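MmeI (Methylophilus methylotrophus, PDB 5HR4) acts as a Type IIL restriction-modification enzyme that binds DNA and probably methylates adenine at N6, with S-adenosyl-L-methionine as methyl donor. Local coordinates at residues A[429-434]-A[442-447]; A[372-377]-A[402-407]; A[255-260]-A[446-451]; A[349-354]-A[379-384]; A[186-191]-A[418-423]. All coordinates share one frame; numbering follows the deposited sequence.

Contact 1: residues A[429-434]-A[442-447]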
# COMPACT_ATOMS: atom_id res chain seq x y z
N THR A 429 9.40 -11.20 21.75
CA THR A 429 8.24 -10.57 22.37
C THR A 429 7.72 -11.42 23.53
O THR A 429 7.41 -10.88 24.60
CB THR A 429 7.13 -10.33 21.34
OG1 THR A 429 7.70 -9.86 20.11
CG2 THR A 429 6.19 -9.28 21.87
N ASP A 430 7.67 -12.73 23.34
CA ASP A 430 7.35 -13.63 24.45
C ASP A 430 8.21 -13.31 25.66
O ASP A 430 7.69 -13.02 26.75
CB ASP A 430 7.54 -15.09 24.03
CG ASP A 430 7.27 -16.06 25.17
OD1 ASP A 430 6.07 -16.25 25.49
OD2 ASP A 430 8.23 -16.65 25.73
N HIS A 431 9.53 -13.33 25.49
CA HIS A 431 10.39 -13.07 26.65
C HIS A 431 10.19 -11.66 27.19
O HIS A 431 10.21 -11.46 28.41
CB HIS A 431 11.84 -13.25 26.31
CG HIS A 431 12.72 -13.21 27.51
ND1 HIS A 431 12.58 -14.11 28.55
CD2 HIS A 431 13.75 -12.40 27.84
CE1 HIS A 431 13.50 -13.85 29.47
NE2 HIS A 431 14.21 -12.82 29.07
N GLN A 432 10.06 -10.66 26.30
CA GLN A 432 9.80 -9.31 26.77
C GLN A 432 8.56 -9.27 27.67
O GLN A 432 8.59 -8.64 28.73
CB GLN A 432 9.63 -8.35 25.60
CG GLN A 432 10.93 -7.66 25.21
CD GLN A 432 10.81 -6.91 23.91
OE1 GLN A 432 9.90 -7.19 23.12
NE2 GLN A 432 11.70 -5.95 23.69
N MET A 433 7.50 -9.97 27.28
CA MET A 433 6.29 -10.00 28.09
C MET A 433 6.49 -10.84 29.35
O MET A 433 6.00 -10.46 30.43
CB MET A 433 5.11 -10.52 27.27
CG MET A 433 4.76 -9.61 26.12
SD MET A 433 4.56 -7.87 26.60
CE MET A 433 3.28 -8.00 27.82
N ASN A 434 7.17 -11.98 29.25
CA ASN A 434 7.43 -12.76 30.45
C ASN A 434 8.16 -11.91 31.49
O ASN A 434 7.87 -12.00 32.69
CB ASN A 434 8.23 -14.03 30.13
CG ASN A 434 7.52 -14.91 29.12
OD1 ASN A 434 6.29 -14.91 29.04
ND2 ASN A 434 8.29 -15.64 28.32
N GLY A 442 6.17 -9.80 40.93
CA GLY A 442 7.41 -10.20 41.56
C GLY A 442 7.69 -11.69 41.67
O GLY A 442 7.84 -12.20 42.79
N ASN A 443 7.74 -12.42 40.56
CA ASN A 443 8.43 -13.71 40.58
C ASN A 443 8.89 -14.02 39.17
O ASN A 443 8.17 -13.79 38.20
CB ASN A 443 7.57 -14.86 41.13
CG ASN A 443 6.28 -15.03 40.38
OD1 ASN A 443 5.74 -14.07 39.82
ND2 ASN A 443 5.76 -16.27 40.37
N TYR A 444 10.11 -14.57 39.07
CA TYR A 444 10.74 -14.75 37.78
C TYR A 444 10.05 -15.85 37.00
O TYR A 444 9.81 -16.95 37.52
CB TYR A 444 12.22 -15.09 37.95
CG TYR A 444 12.99 -15.11 36.64
CD1 TYR A 444 13.55 -13.94 36.12
CD2 TYR A 444 13.16 -16.30 35.92
CE1 TYR A 444 14.26 -13.94 34.95
CE2 TYR A 444 13.86 -16.31 34.74
CZ TYR A 444 14.42 -15.13 34.25
OH TYR A 444 15.13 -15.14 33.06
N PHE A 445 9.74 -15.57 35.75
CA PHE A 445 9.08 -16.55 34.90
C PHE A 445 9.53 -16.34 33.46
O PHE A 445 9.28 -15.28 32.89
CB PHE A 445 7.57 -16.42 35.02
CG PHE A 445 6.83 -17.14 33.95
CD1 PHE A 445 6.51 -18.48 34.10
CD2 PHE A 445 6.42 -16.48 32.80
CE1 PHE A 445 5.81 -19.15 33.11
CE2 PHE A 445 5.72 -17.14 31.81
CZ PHE A 445 5.41 -18.48 31.97
N ALA A 446 10.20 -17.36 32.89
CA ALA A 446 10.66 -17.32 31.51
C ALA A 446 10.31 -18.63 30.81
O ALA A 446 10.21 -19.68 31.44
CB ALA A 446 12.17 -17.07 31.41
N ARG A 447 10.13 -18.54 29.50
CA ARG A 447 9.88 -19.71 28.69
C ARG A 447 11.14 -20.10 27.92
O ARG A 447 11.17 -20.09 26.68
CB ARG A 447 8.70 -19.48 27.75
CG ARG A 447 7.38 -19.50 28.47
CD ARG A 447 6.31 -18.86 27.62
NE ARG A 447 4.98 -19.36 27.97
CZ ARG A 447 3.85 -18.74 27.65
NH1 ARG A 447 3.87 -17.59 26.99
NH2 ARG A 447 2.68 -19.28 28.00
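Asp430 OD1 is held by two hydrogen bonds, one from Arg447 NH1 across the contact and one shared with Tyr374 OH; Arg378 NH1 adds a long, weak ion pair. The site belongs to a beta-alpha-beta crossover of the Rossmann-like methyltransferase domain, where the chain leaving helix 416-440 folds back along it on the way to strand 455-458. In this salt bridge Arg447 NH1 meets the syn lone pair of Asp430 OD1 at 3.0 Å, carboxylate and guanidinium being nearly coplanar, 19° apart; Arg447 NH2 goes on to Ile404 O. Asp430 OD2 is approached by Asn434 ND2 at 2.8 Å, from above the carboxylate plane, while Asn434 OD1 turns to Arg378. An alanine at Asp430 would remove both carboxylate oxygens and would probably loosen Arg447, Tyr374 and Asn434 together. Asn434 OD1 also lies at the edge of the Phe445 ring, its amide 82° from the ring plane. About one turn before Asn434, the His431 ring has Ala446 CB at its edge and in its plane, 4.0 Å from His431 CE1.

Contact 2: residues A[372-377]-A[402-407]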
# COMPACT_ATOMS: atom_id res chain seq x y z
N ILE A 372 2.67 -7.48 17.42
CA ILE A 372 1.77 -6.56 18.12
C ILE A 372 0.57 -7.30 18.70
O ILE A 372 0.16 -7.04 19.83
CB ILE A 372 1.31 -5.43 17.18
CG1 ILE A 372 2.50 -4.63 16.70
CG2 ILE A 372 0.37 -4.47 17.94
CD1 ILE A 372 3.22 -4.00 17.87
N THR A 373 -0.03 -8.22 17.93
CA THR A 373 -1.21 -8.92 18.43
C THR A 373 -0.87 -9.73 19.66
O THR A 373 -1.56 -9.65 20.69
CB THR A 373 -1.82 -9.83 17.37
OG1 THR A 373 -2.30 -9.06 16.26
CG2 THR A 373 -2.97 -10.63 17.98
N TYR A 374 0.20 -10.50 19.59
CA TYR A 374 0.59 -11.33 20.73
C TYR A 374 0.93 -10.47 21.94
O TYR A 374 0.70 -10.89 23.07
CB TYR A 374 1.77 -12.23 20.33
CG TYR A 374 2.36 -13.05 21.44
CD1 TYR A 374 1.63 -14.06 22.06
CD2 TYR A 374 3.67 -12.83 21.88
CE1 TYR A 374 2.16 -14.80 23.11
CE2 TYR A 374 4.21 -13.57 22.91
CZ TYR A 374 3.45 -14.55 23.52
OH TYR A 374 3.98 -15.30 24.54
N ARG A 375 1.45 -9.26 21.73
CA ARG A 375 1.80 -8.42 22.87
C ARG A 375 0.54 -7.87 23.54
O ARG A 375 0.43 -7.86 24.77
CB ARG A 375 2.73 -7.29 22.44
CG ARG A 375 2.64 -6.08 23.33
CD ARG A 375 3.86 -5.18 23.23
NE ARG A 375 3.83 -4.30 22.07
CZ ARG A 375 2.92 -3.35 21.86
NH1 ARG A 375 1.94 -3.20 22.74
NH2 ARG A 375 2.98 -2.57 20.79
N GLU A 376 -0.42 -7.41 22.74
CA GLU A 376 -1.70 -6.98 23.30
C GLU A 376 -2.38 -8.12 24.06
O GLU A 376 -2.96 -7.91 25.14
CB GLU A 376 -2.58 -6.45 22.18
CG GLU A 376 -1.98 -5.22 21.55
CD GLU A 376 -1.71 -4.16 22.60
OE1 GLU A 376 -2.66 -3.80 23.32
OE2 GLU A 376 -0.55 -3.71 22.73
N LEU A 377 -2.33 -9.32 23.51
CA LEU A 377 -2.93 -10.44 24.21
C LEU A 377 -2.21 -10.70 25.52
O LEU A 377 -2.85 -10.91 26.56
CB LEU A 377 -2.93 -11.68 23.33
CG LEU A 377 -4.32 -11.93 22.77
CD1 LEU A 377 -4.77 -10.76 21.93
CD2 LEU A 377 -4.28 -13.19 21.96
N ILE A 402 -0.44 -18.90 33.58
CA ILE A 402 -0.31 -18.40 32.21
C ILE A 402 -0.71 -19.45 31.18
O ILE A 402 -0.64 -20.66 31.43
CB ILE A 402 1.14 -17.93 31.94
CG1 ILE A 402 1.19 -16.96 30.76
CG2 ILE A 402 2.03 -19.13 31.66
CD1 ILE A 402 2.47 -16.12 30.70
N GLN A 403 -1.14 -18.99 30.01
CA GLN A 403 -1.58 -19.88 28.94
C GLN A 403 -1.15 -19.43 27.55
O GLN A 403 -0.55 -20.21 26.79
CB GLN A 403 -3.10 -20.03 28.98
CG GLN A 403 -3.57 -21.04 30.00
CD GLN A 403 -4.94 -21.59 29.64
OE1 GLN A 403 -5.08 -22.35 28.68
NE2 GLN A 403 -5.95 -21.19 30.39
N ILE A 404 -1.44 -18.17 27.22
CA ILE A 404 -1.21 -17.63 25.88
C ILE A 404 0.24 -17.83 25.44
O ILE A 404 1.18 -17.74 26.24
CB ILE A 404 -1.65 -16.15 25.90
CG1 ILE A 404 -3.16 -16.12 26.14
CG2 ILE A 404 -1.35 -15.44 24.59
CD1 ILE A 404 -3.67 -14.78 26.56
N ASN A 405 0.43 -18.14 24.15
CA ASN A 405 1.75 -18.51 23.68
C ASN A 405 1.80 -18.41 22.16
O ASN A 405 0.78 -18.34 21.47
CB ASN A 405 2.13 -19.93 24.14
CG ASN A 405 3.60 -20.06 24.50
OD1 ASN A 405 4.46 -19.32 23.99
ND2 ASN A 405 3.90 -20.98 25.40
N VAL A 406 3.04 -18.44 21.64
CA VAL A 406 3.29 -18.24 20.22
C VAL A 406 2.67 -19.31 19.34
O VAL A 406 2.40 -19.07 18.17
CB VAL A 406 4.81 -18.15 19.99
CG1 VAL A 406 5.37 -16.97 20.75
CG2 VAL A 406 5.49 -19.43 20.47
N ASP A 407 2.38 -20.48 19.88
CA ASP A 407 1.73 -21.47 19.00
C ASP A 407 0.37 -21.05 18.54
O ASP A 407 -0.33 -21.82 17.92
CB ASP A 407 1.65 -22.86 19.67
CG ASP A 407 1.03 -22.82 21.06
OD1 ASP A 407 0.24 -21.91 21.38
OD2 ASP A 407 1.32 -23.75 21.85
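This is a buried, apolar contact with no hydrogen bond between its segments: one side of helix 368-388 rests on the loop 402-407 that leads into strand 409-413 of the methyltransferase sheet. Tyr374 and Ile404 carry most of it. The CG of Tyr374 is anti to the backbone N (chi1 175°), which sends the ring out from the helix toward the loop. Ring atom CE1 of Tyr374 comes to 3.9 Å from Ile404 CG2, and the two side chains slide past each other in opposite directions. The same CE1 lies 3.8 Å from the backbone C of Asn405. Val406 CG1 sits over one face of the ring, displaced toward the rim and 4.1 Å from Tyr374 CZ, while Phe409 meets the ring with its plane turned by about 80°. The Tyr374 hydroxyl takes its polar partners from outside the loop, Asp430 of helix 416-440 and Arg378 of its own helix. Within the loop, Asn405 OD1 accepts Val406 N at 2.9 Å on an in-plane lone pair. One turn further along the helix, Leu377 CB packs at 4.3 Å against Ile404 CG2, and Ile404 CD1 extends beside the carbonyl O of Leu377. Helix and loop thus close the first beta-alpha-beta crossover, strand 359-361 to strand 409-413, of a Rossmann-like sheet with the 3-2-1-4-5-7-6 strand order of class I methyltransferases.

Contact 3: residues A[255-260]-A[446-451]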
# COMPACT_ATOMS: atom_id res chain seq x y z
N PRO A 255 22.98 -20.97 28.63
CA PRO A 255 21.89 -21.91 28.93
C PRO A 255 21.56 -22.75 27.71
O PRO A 255 21.91 -22.41 26.58
CB PRO A 255 20.72 -20.98 29.27
CG PRO A 255 20.98 -19.74 28.39
CD PRO A 255 22.48 -19.60 28.36
N TYR A 256 20.84 -23.83 27.96
CA TYR A 256 20.20 -24.60 26.90
C TYR A 256 18.96 -23.86 26.39
O TYR A 256 18.10 -23.43 27.18
CB TYR A 256 19.85 -25.99 27.44
CG TYR A 256 18.91 -26.84 26.61
CD1 TYR A 256 19.26 -27.31 25.35
CD2 TYR A 256 17.66 -27.22 27.12
CE1 TYR A 256 18.39 -28.10 24.60
CE2 TYR A 256 16.78 -28.01 26.38
CZ TYR A 256 17.14 -28.45 25.12
OH TYR A 256 16.25 -29.24 24.39
N ILE A 257 18.86 -23.68 25.06
CA ILE A 257 17.78 -22.90 24.46
C ILE A 257 16.86 -23.76 23.59
O ILE A 257 15.63 -23.69 23.70
CB ILE A 257 18.35 -21.71 23.65
CG1 ILE A 257 19.24 -20.85 24.55
CG2 ILE A 257 17.23 -20.85 23.10
CD1 ILE A 257 18.43 -19.93 25.45
N ASN A 258 17.43 -24.53 22.66
CA ASN A 258 16.74 -25.56 21.85
C ASN A 258 15.72 -24.90 20.94
O ASN A 258 16.00 -23.85 20.34
CB ASN A 258 16.14 -26.60 22.70
CG ASN A 258 15.61 -27.79 21.91
OD1 ASN A 258 14.82 -28.57 22.45
ND2 ASN A 258 16.05 -27.94 20.63
N GLY A 259 14.53 -25.49 20.80
CA GLY A 259 13.56 -24.90 19.90
C GLY A 259 13.98 -25.05 18.44
O GLY A 259 15.17 -25.23 18.17
N LYS A 260 13.03 -24.97 17.50
CA LYS A 260 13.34 -24.94 16.07
C LYS A 260 14.46 -23.98 15.70
O LYS A 260 15.04 -24.08 14.62
CB LYS A 260 12.06 -24.57 15.29
CG LYS A 260 12.09 -24.88 13.80
CD LYS A 260 10.88 -24.24 13.11
CE LYS A 260 11.07 -24.19 11.60
NZ LYS A 260 9.98 -23.43 10.91
N ALA A 446 10.20 -17.36 32.89
CA ALA A 446 10.66 -17.32 31.51
C ALA A 446 10.31 -18.63 30.81
O ALA A 446 10.21 -19.68 31.44
CB ALA A 446 12.17 -17.07 31.41
N ARG A 447 10.13 -18.54 29.50
CA ARG A 447 9.88 -19.71 28.69
C ARG A 447 11.14 -20.10 27.92
O ARG A 447 11.17 -20.09 26.68
CB ARG A 447 8.70 -19.48 27.75
CG ARG A 447 7.38 -19.50 28.47
CD ARG A 447 6.31 -18.86 27.62
NE ARG A 447 4.98 -19.36 27.97
CZ ARG A 447 3.85 -18.74 27.65
NH1 ARG A 447 3.87 -17.59 26.99
NH2 ARG A 447 2.68 -19.28 28.00
N ILE A 448 12.18 -20.46 28.67
CA ILE A 448 13.43 -21.00 28.13
C ILE A 448 13.67 -22.36 28.77
O ILE A 448 13.62 -22.47 30.00
CB ILE A 448 14.63 -20.07 28.39
CG1 ILE A 448 14.32 -18.66 27.86
CG2 ILE A 448 15.89 -20.65 27.74
CD1 ILE A 448 14.10 -18.60 26.39
N PRO A 449 13.99 -23.41 28.00
CA PRO A 449 14.18 -23.43 26.55
C PRO A 449 12.89 -23.25 25.75
O PRO A 449 11.77 -23.37 26.27
CB PRO A 449 14.79 -24.82 26.32
CG PRO A 449 14.22 -25.62 27.36
CD PRO A 449 14.24 -24.74 28.57
N LEU A 450 13.08 -23.02 24.46
CA LEU A 450 11.98 -22.70 23.55
C LEU A 450 11.19 -23.97 23.26
O LEU A 450 11.58 -24.78 22.41
CB LEU A 450 12.55 -22.08 22.28
CG LEU A 450 13.31 -20.77 22.56
CD1 LEU A 450 14.09 -20.27 21.35
CD2 LEU A 450 12.34 -19.68 23.06
N LYS A 451 10.07 -24.16 23.95
CA LYS A 451 9.23 -25.32 23.71
C LYS A 451 8.02 -25.04 22.81
O LYS A 451 7.45 -25.97 22.26
CB LYS A 451 8.75 -25.91 25.04
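Leu450 reaches from the methyltransferase-domain loop 446-451 into a bend of the helicase spacer segment 255-260. Its CB lies 3.8 Å from Gly259 CA, a spot where a side chain on Gly259 would run into Leu450 CB and where a phi of 70° also suits glycine. The next atom, Leu450 CG, which chi1 places anti to the carbonyl carbon, passes beside Ile257 O and Ile257 CG2. At the tip, Leu450 CD1 closes to 3.6 Å on Ile257 CG2, the two side chains lying side by side and pointing the same way. Leu450 also touches Trp427 of helix 416-440 and Leu261 of helix 259-262. Its own backbone supplies the hydrogen bond of the contact: Leu450 N donates to Ile257 O at 2.7 Å, nearly along the C=O axis. A cis peptide bond before Pro449 turns the loop here, and Pro449 CG comes obliquely to Tyr256 CE2, 3.6 Å away. Ile448 CG2 lies 3.5 Å from Ile257 CD1 and also against the Tyr256 carbonyl O. Backbone hydrogen bonds between Leu236 and both Ile257 and Asn258 tie the spacer segment to its own domain. With a single backbone hydrogen bond, no charged pair, and mostly carbon and backbone carbonyls in touch, this domain junction probably depends on fitted shape rather than on charge.

Contact 4: residues A[349-354]-A[379-384]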
# COMPACT_ATOMS: atom_id res chain seq x y z
N ALA A 349 -13.67 -18.88 31.96
CA ALA A 349 -14.08 -19.18 30.60
C ALA A 349 -13.46 -18.18 29.62
O ALA A 349 -13.06 -18.56 28.51
CB ALA A 349 -15.61 -19.19 30.49
N PHE A 350 -13.34 -16.92 30.04
CA PHE A 350 -12.71 -15.89 29.20
C PHE A 350 -11.25 -16.20 28.94
O PHE A 350 -10.75 -15.97 27.83
CB PHE A 350 -12.86 -14.52 29.86
CG PHE A 350 -12.33 -13.39 29.03
CD1 PHE A 350 -13.00 -12.95 27.90
CD2 PHE A 350 -11.16 -12.72 29.41
CE1 PHE A 350 -12.52 -11.89 27.15
CE2 PHE A 350 -10.67 -11.66 28.66
CZ PHE A 350 -11.35 -11.24 27.53
N HIS A 351 -10.53 -16.73 29.94
CA HIS A 351 -9.14 -17.10 29.69
C HIS A 351 -9.05 -18.20 28.65
O HIS A 351 -8.28 -18.09 27.68
CB HIS A 351 -8.45 -17.54 30.97
CG HIS A 351 -6.97 -17.32 30.93
ND1 HIS A 351 -6.13 -17.62 31.99
CD2 HIS A 351 -6.18 -16.80 29.96
CE1 HIS A 351 -4.89 -17.29 31.67
NE2 HIS A 351 -4.89 -16.79 30.45
N LYS A 352 -9.80 -19.29 28.84
CA LYS A 352 -9.77 -20.39 27.89
C LYS A 352 -10.13 -19.91 26.49
O LYS A 352 -9.56 -20.40 25.51
CB LYS A 352 -10.70 -21.52 28.33
N LYS A 353 -11.05 -18.94 26.39
CA LYS A 353 -11.35 -18.37 25.09
C LYS A 353 -10.14 -17.64 24.51
O LYS A 353 -9.89 -17.73 23.30
CB LYS A 353 -12.55 -17.42 25.16
CG LYS A 353 -13.13 -17.12 23.77
CD LYS A 353 -13.39 -15.63 23.53
CE LYS A 353 -14.78 -15.22 23.96
NZ LYS A 353 -15.08 -13.79 23.64
N LEU A 354 -9.38 -16.92 25.35
CA LEU A 354 -8.18 -16.26 24.84
C LEU A 354 -7.14 -17.28 24.38
O LEU A 354 -6.51 -17.09 23.34
CB LEU A 354 -7.59 -15.32 25.89
CG LEU A 354 -8.41 -14.05 26.23
CD1 LEU A 354 -7.76 -13.20 27.32
CD2 LEU A 354 -8.62 -13.19 25.01
N LEU A 379 -0.61 -8.48 27.33
CA LEU A 379 -1.00 -7.40 28.24
C LEU A 379 -2.39 -7.63 28.81
O LEU A 379 -2.60 -7.53 30.02
CB LEU A 379 -0.91 -6.04 27.54
CG LEU A 379 0.49 -5.48 27.32
CD1 LEU A 379 0.43 -4.10 26.72
CD2 LEU A 379 1.23 -5.45 28.63
N LEU A 380 -3.35 -7.96 27.94
CA LEU A 380 -4.68 -8.31 28.42
C LEU A 380 -4.62 -9.44 29.44
O LEU A 380 -5.13 -9.31 30.56
CB LEU A 380 -5.57 -8.70 27.25
CG LEU A 380 -6.95 -9.20 27.62
CD1 LEU A 380 -7.65 -8.16 28.47
CD2 LEU A 380 -7.69 -9.41 26.33
N GLU A 381 -3.93 -10.53 29.08
CA GLU A 381 -3.77 -11.69 29.95
C GLU A 381 -3.13 -11.37 31.30
O GLU A 381 -3.26 -12.18 32.23
CB GLU A 381 -2.93 -12.77 29.26
CG GLU A 381 -3.07 -14.12 29.90
CD GLU A 381 -1.86 -15.02 29.69
OE1 GLU A 381 -0.72 -14.49 29.65
OE2 GLU A 381 -2.06 -16.26 29.58
N ILE A 382 -2.39 -10.26 31.43
CA ILE A 382 -1.90 -9.87 32.76
C ILE A 382 -3.07 -9.45 33.65
O ILE A 382 -3.19 -9.89 34.80
CB ILE A 382 -0.86 -8.74 32.65
CG1 ILE A 382 0.55 -9.28 32.41
CG2 ILE A 382 -0.84 -7.88 33.93
CD1 ILE A 382 1.56 -8.16 32.09
N GLU A 383 -3.93 -8.57 33.14
CA GLU A 383 -5.08 -8.13 33.91
C GLU A 383 -6.01 -9.30 34.21
O GLU A 383 -6.67 -9.30 35.26
CB GLU A 383 -5.82 -7.02 33.16
CG GLU A 383 -4.96 -5.77 32.89
CD GLU A 383 -4.14 -5.33 34.12
OE1 GLU A 383 -4.69 -5.29 35.25
OE2 GLU A 383 -2.94 -5.03 33.97
N VAL A 384 -6.07 -10.30 33.33
CA VAL A 384 -6.90 -11.48 33.61
C VAL A 384 -6.36 -12.22 34.82
O VAL A 384 -7.11 -12.55 35.75
CB VAL A 384 -6.98 -12.40 32.38
CG1 VAL A 384 -7.44 -13.78 32.80
CG2 VAL A 384 -7.93 -11.80 31.34
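Segments 349-354 of helix 344-355 and 379-384 of helix 368-388 run nearly antiparallel, their N-to-C directions 159° apart and their axes 11.0 Å apart at closest approach, with His351 and Val384 the nearest pair of CA atoms. Val384 is the wedge between them. Its CG1 lies over one face of the His351 ring, a CH-pi contact of 4.2 Å to the ring centroid, while its CG2 meets the edge of Phe350 in plane, 3.8 Å from CE2. Leu354 CG covers one face of that phenyl ring, and Leu354 CD1 crosses to Leu380 CD2 at 3.9 Å. The polar end is a His-carboxylate hydrogen bond: His351 NE2 donates to the anti lone pair of Glu381 OE2 at 3.0 Å (155°), in the plane of the imidazole, with the carboxylate turned 75° from it. Glu381 OE2 also accepts Gln403 N and Ile404 N, so three donors grip one buried oxygen. An alanine at His351 would take away one of these donors and the surface under Val384 CG1, and would probably leave Glu381 less firmly oriented. Phe337 and Trp334 of helix 318-340 close in on Val384 and Leu380, the 402-407 loop lies beside His351, Leu354 and Glu381, and Met433 of helix 416-440 touches Leu379.

Contact 5: residues A[186-191]-A[418-423]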
# COMPACT_ATOMS: atom_id res chain seq x y z
N LEU A 186 22.59 -18.46 5.83
CA LEU A 186 22.74 -17.04 6.14
C LEU A 186 21.56 -16.52 6.96
O LEU A 186 21.75 -15.96 8.05
CB LEU A 186 22.91 -16.25 4.84
CG LEU A 186 23.01 -14.74 5.03
CD1 LEU A 186 24.28 -14.37 5.78
CD2 LEU A 186 22.93 -14.04 3.70
N GLU A 187 20.33 -16.73 6.47
CA GLU A 187 19.15 -16.21 7.14
C GLU A 187 19.05 -16.70 8.58
O GLU A 187 18.72 -15.93 9.49
CB GLU A 187 17.88 -16.62 6.38
CG GLU A 187 17.97 -16.59 4.86
CD GLU A 187 18.38 -15.24 4.28
OE1 GLU A 187 18.61 -15.16 3.04
OE2 GLU A 187 18.48 -14.26 5.05
N LEU A 188 19.32 -17.99 8.81
CA LEU A 188 19.19 -18.52 10.16
C LEU A 188 20.41 -18.21 11.01
O LEU A 188 20.28 -18.03 12.23
CB LEU A 188 18.93 -20.02 10.10
CG LEU A 188 18.93 -20.95 11.33
CD1 LEU A 188 18.09 -20.43 12.47
CD2 LEU A 188 18.41 -22.28 10.88
N TYR A 189 21.60 -18.12 10.40
CA TYR A 189 22.76 -17.64 11.15
C TYR A 189 22.47 -16.30 11.79
O TYR A 189 22.70 -16.09 12.98
CB TYR A 189 23.97 -17.54 10.22
CG TYR A 189 25.33 -17.57 10.90
CD1 TYR A 189 25.90 -16.41 11.40
CD2 TYR A 189 26.05 -18.76 11.01
CE1 TYR A 189 27.14 -16.42 12.01
CE2 TYR A 189 27.28 -18.78 11.62
CZ TYR A 189 27.83 -17.62 12.13
OH TYR A 189 29.08 -17.64 12.73
N LEU A 190 21.89 -15.38 11.01
CA LEU A 190 21.76 -14.00 11.45
C LEU A 190 20.67 -13.88 12.51
O LEU A 190 20.87 -13.28 13.58
CB LEU A 190 21.47 -13.10 10.25
CG LEU A 190 21.79 -11.63 10.48
CD1 LEU A 190 23.27 -11.33 10.22
CD2 LEU A 190 20.88 -10.76 9.63
N VAL A 191 19.52 -14.47 12.24
CA VAL A 191 18.44 -14.52 13.22
C VAL A 191 18.89 -15.21 14.51
O VAL A 191 18.45 -14.83 15.61
CB VAL A 191 17.23 -15.19 12.55
CG1 VAL A 191 16.85 -16.50 13.24
CG2 VAL A 191 16.05 -14.22 12.42
N PRO A 418 12.61 -12.45 6.25
CA PRO A 418 11.48 -12.04 7.09
C PRO A 418 10.74 -13.22 7.70
O PRO A 418 10.23 -13.12 8.84
CB PRO A 418 10.58 -11.24 6.13
CG PRO A 418 11.02 -11.66 4.74
CD PRO A 418 12.47 -11.97 4.86
N ALA A 419 10.67 -14.35 6.99
CA ALA A 419 9.99 -15.51 7.57
C ALA A 419 10.75 -16.05 8.77
O ALA A 419 10.14 -16.58 9.70
CB ALA A 419 9.80 -16.61 6.53
N GLN A 420 12.08 -15.89 8.78
CA GLN A 420 12.86 -16.26 9.97
C GLN A 420 12.76 -15.20 11.06
O GLN A 420 12.69 -15.54 12.24
CB GLN A 420 14.32 -16.52 9.60
CG GLN A 420 14.56 -17.69 8.67
CD GLN A 420 14.82 -19.02 9.39
OE1 GLN A 420 14.44 -19.19 10.55
NE2 GLN A 420 15.48 -19.97 8.68
N ILE A 421 12.76 -13.91 10.71
CA ILE A 421 12.60 -12.86 11.73
C ILE A 421 11.27 -13.04 12.46
O ILE A 421 11.22 -13.04 13.69
CB ILE A 421 12.69 -11.45 11.11
CG1 ILE A 421 13.87 -11.30 10.18
CG2 ILE A 421 12.79 -10.39 12.23
CD1 ILE A 421 13.96 -9.87 9.59
N ALA A 422 10.19 -13.19 11.70
CA ALA A 422 8.87 -13.36 12.29
C ALA A 422 8.90 -14.39 13.41
O ALA A 422 8.37 -14.15 14.50
CB ALA A 422 7.85 -13.76 11.22
N GLN A 423 9.57 -15.52 13.17
CA GLN A 423 9.66 -16.54 14.20
C GLN A 423 10.39 -16.01 15.42
O GLN A 423 9.84 -16.04 16.54
CB GLN A 423 10.33 -17.80 13.65
CG GLN A 423 10.13 -19.02 14.53
CD GLN A 423 10.56 -20.32 13.87
OE1 GLN A 423 11.66 -20.82 14.12
NE2 GLN A 423 9.68 -20.88 13.05
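Two helices from different domains pack here: helix 183-200 of the helicase spacer against helix 416-440 of the methyltransferase domain. Their short segments run in roughly the same direction, 30° apart, with their axes 9.4 Å apart at closest approach. Gln420 is the central side chain. Its CG is anti to the carbonyl carbon, beside the backbone N, and a bend at chi2 (-91°) brings the amide up to the spacer helix. On the way, Gln420 CG passes Glu187 CB at 4.2 Å, and NE2 ends 3.7 Å from Leu188 CB. That NE2 is hydrogen-bonded within its own helix to Glu416 OE2, which helps to fix the rotation of the amide. Val191 presses on the backbone instead: its CG2 is 3.6 Å from Gln420 O and 3.7 Å from Ile421 N, with Ile421 CG1 alongside at 4.3 Å. No hydrogen bond joins the two segments, so the contact is van der Waals, aliphatic carbons of the spacer helix lying against the Gln420 side chain and the backbone of helix 416-440. Ile421 also packs on Phe295, Leu298 and Phe299 of helix 292-301, and its side chain stands about 8 Å from the bound sinefungin. What results is an interdomain helix pair, in which a helical spacer docks on the helix that follows the second strand of the class I methyltransferase sheet.

How the contacts relate
Contacts 2, 4 and 5 are buried, whereas contacts 1 and 3 are only partly so. Helix 368-388 serves both contact 2 and contact 4, and helix 416-440 serves contacts 1 and 5 at separate places. Contacts 1 and 3 share Ala446 and Arg447, so one loop turns first to its own preceding helix and then to the spacer. Contacts 1, 2 and 4 stay within the methyltransferase domain and adjoin one another; polar groups matter in 1 and 4, while 2 between them is apolar. Contacts 3 and 5 instead join the spacer to that domain through van der Waals packing, with one backbone hydrogen bond in contact 3 and none in contact 5. Contacts 4 and 5 do not touch, their nearest atoms being about 17 Å apart.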